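Local coordinates for adenosylmethionine-8-amino-7-oxononanoate aminotransferase (Methanocaldococcus jannaschii, PDB 6ZHK), which catalyses pyridoxal 5'-phosphate-dependent amino-group transfer as a thermostable D-amino acid transaminase of the class-III aminotransferase family, at the interface of chains A and B. Numbering follows the deposited sequence. Chains: chain A/B, Adenosylmethionine-8-amino-7-oxononanoate aminotransferase.

The interface of chains A and B. Residues chain A 170-171, 411, 414, 417; chain B 327-328, 330, 332, 334.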
loop_
_atom_site.group_PDB
_atom_site.type_symbol
_atom_site.label_atom_id
_atom_site.label_comp_id
_atom_site.label_asym_id
_atom_site.label_seq_id
_atom_site.Cartn_x
_atom_site.Cartn_y
_atom_site.Cartn_z
ATOM N N LEU A 170 -13.129 -15.620 -8.516
ATOM C CA LEU A 170 -12.334 -16.682 -7.907
ATOM C C LEU A 170 -11.524 -16.110 -6.747
ATOM O O LEU A 170 -11.462 -16.743 -5.686
ATOM C CB LEU A 170 -11.378 -17.296 -8.953
ATOM C CG LEU A 170 -10.388 -18.348 -8.439
ATOM C CD1 LEU A 170 -11.045 -19.660 -8.005
ATOM C CD2 LEU A 170 -9.272 -18.585 -9.484
ATOM N N PHE A 171 -10.831 -14.982 -7.018
ATOM C CA PHE A 171 -9.935 -14.421 -5.995
ATOM C C PHE A 171 -10.680 -13.821 -4.791
ATOM O O PHE A 171 -10.189 -13.883 -3.639
ATOM C CB PHE A 171 -9.013 -13.348 -6.603
ATOM C CG PHE A 171 -8.089 -13.814 -7.702
ATOM C CD1 PHE A 171 -7.759 -15.168 -7.833
ATOM C CD2 PHE A 171 -7.597 -12.903 -8.640
ATOM C CE1 PHE A 171 -6.894 -15.597 -8.834
ATOM C CE2 PHE A 171 -6.761 -13.355 -9.654
ATOM C CZ PHE A 171 -6.404 -14.684 -9.747
ATOM N N TYR A 411 -9.446 -26.386 -13.197
ATOM C CA TYR A 411 -8.559 -25.512 -12.432
ATOM C C TYR A 411 -7.414 -26.330 -11.834
ATOM O O TYR A 411 -6.250 -25.916 -11.883
ATOM C CB TYR A 411 -9.322 -24.803 -11.307
ATOM C CG TYR A 411 -8.537 -23.739 -10.578
ATOM C CD1 TYR A 411 -8.027 -22.632 -11.236
ATOM C CD2 TYR A 411 -8.315 -23.829 -9.206
ATOM C CE1 TYR A 411 -7.283 -21.658 -10.559
ATOM C CE2 TYR A 411 -7.609 -22.851 -8.512
ATOM C CZ TYR A 411 -7.101 -21.760 -9.192
ATOM O OH TYR A 411 -6.414 -20.781 -8.538
ATOM N N LYS A 414 -3.760 -27.225 -13.461
ATOM C CA LYS A 414 -2.609 -26.317 -13.523
ATOM C C LYS A 414 -1.936 -26.382 -14.890
ATOM O O LYS A 414 -0.705 -26.496 -14.989
ATOM C CB LYS A 414 -1.607 -26.641 -12.402
ATOM C CG LYS A 414 -2.187 -26.473 -10.991
ATOM C CD LYS A 414 -1.236 -26.834 -9.841
ATOM C CE LYS A 414 -0.125 -25.830 -9.597
ATOM N NZ LYS A 414 0.929 -26.362 -8.692
ATOM N N TYR A 417 0.904 -23.846 -15.403
ATOM C CA TYR A 417 2.104 -24.196 -14.626
ATOM C C TYR A 417 2.861 -25.386 -15.248
ATOM O O TYR A 417 4.092 -25.466 -15.188
ATOM C CB TYR A 417 1.734 -24.484 -13.169
ATOM C CG TYR A 417 1.481 -23.240 -12.339
ATOM C CD1 TYR A 417 2.509 -22.334 -12.071
ATOM C CD2 TYR A 417 0.239 -23.021 -11.755
ATOM C CE1 TYR A 417 2.304 -21.197 -11.289
ATOM C CE2 TYR A 417 -0.001 -21.858 -11.034
ATOM C CZ TYR A 417 1.033 -20.965 -10.785
ATOM O OH TYR A 417 0.738 -19.881 -10.025
ATOM N N PHE B 327 -4.017 -27.398 -4.746
ATOM C CA PHE B 327 -4.286 -26.195 -5.508
ATOM C C PHE B 327 -5.765 -26.079 -5.896
ATOM O O PHE B 327 -6.353 -25.005 -5.806
ATOM C CB PHE B 327 -3.437 -26.226 -6.766
ATOM C CG PHE B 327 -3.524 -24.943 -7.552
ATOM C CD1 PHE B 327 -2.732 -23.858 -7.200
ATOM C CD2 PHE B 327 -4.403 -24.832 -8.612
ATOM C CE1 PHE B 327 -2.798 -22.693 -7.949
ATOM C CE2 PHE B 327 -4.487 -23.666 -9.345
ATOM C CZ PHE B 327 -3.699 -22.586 -8.991
ATOM N N GLY B 328 -6.361 -27.179 -6.382
ATOM C CA GLY B 328 -7.677 -27.107 -7.004
ATOM C C GLY B 328 -8.793 -26.968 -5.964
ATOM O O GLY B 328 -9.944 -26.740 -6.302
ATOM N N SER B 330 -8.669 -24.453 -4.023
ATOM C CA SER B 330 -8.835 -23.006 -3.985
ATOM C C SER B 330 -9.003 -22.427 -2.562
ATOM O O SER B 330 -9.848 -21.568 -2.297
ATOM C CB SER B 330 -9.928 -22.614 -4.966
ATOM O OG SER B 330 -9.860 -21.248 -5.180
ATOM N N GLN B 332 -6.176 -21.140 -0.928
ATOM C CA GLN B 332 -5.052 -20.231 -0.684
ATOM C C GLN B 332 -5.612 -18.815 -0.501
ATOM O O GLN B 332 -6.737 -18.543 -0.949
ATOM C CB GLN B 332 -3.997 -20.278 -1.811
ATOM C CG GLN B 332 -4.448 -19.846 -3.224
ATOM C CD GLN B 332 -4.926 -21.043 -4.037
ATOM O OE1 GLN B 332 -5.801 -21.813 -3.606
ATOM N NE2 GLN B 332 -4.351 -21.226 -5.214
ATOM N N TYR B 334 -5.893 -15.484 -1.720
ATOM C CA TYR B 334 -5.591 -14.889 -3.015
ATOM C C TYR B 334 -5.395 -13.383 -2.801
ATOM O O TYR B 334 -6.226 -12.549 -3.189
ATOM C CB TYR B 334 -6.734 -15.145 -3.997
ATOM C CG TYR B 334 -6.903 -16.565 -4.482
ATOM C CD1 TYR B 334 -6.084 -17.079 -5.466
ATOM C CD2 TYR B 334 -7.986 -17.318 -4.064
ATOM C CE1 TYR B 334 -6.274 -18.363 -5.971
ATOM C CE2 TYR B 334 -8.174 -18.606 -4.538
ATOM C CZ TYR B 334 -7.336 -19.128 -5.500
ATOM O OH TYR B 334 -7.609 -20.385 -6.028
HETATM O O HOH W 1 -8.474 -12.378 -1.853
#
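Aromatic rings of both subunits interleave at this part of the homodimer interface, and two phenol hydroxyls join across it. A:Tyr411 and B:Tyr334 arrive tip to tip, their OH atoms hydrogen-bonded at 2.8 Å. The donor cannot be assigned, but the angle at B:Tyr334 OH, between its own CZ and A:Tyr411 OH, is about 113°, as suits a phenol oxygen. Within chain B, the hydroxyl OG of B:Ser330 binds the same phenol OH at 2.6 Å, lying at the ring edge in the ring plane. B:Tyr334 is also flanked on both sides near its rim: CG of B:Gln332 sits 3.6 Å above one side of its ring plane, while on the other CD1 of A:Phe171 lies 3.5 Å from CD1 of B:Tyr334. A phenylalanine at B:Tyr334, lacking the hydroxyl, would probably break the link between A:Tyr411 and B:Ser330 and loosen the register of the two chains there.

B:Phe327, with CG anti to its backbone N (chi1 -173°), presents its CE2 corner to one face of A:Tyr411, off-centre toward the rim; the planes are inclined by about 30°. Its opposite face takes the aliphatic stem of A:Lys414, whose CD lies 3.7 Å from CG of B:Phe327; the chi3 bend then carries CE over the same face, toward the rim. At the other end of the patch, a water bridges the backbones, its oxygen 2.9 Å from O of A:Phe171 and 2.6 Å from O of B:Tyr334.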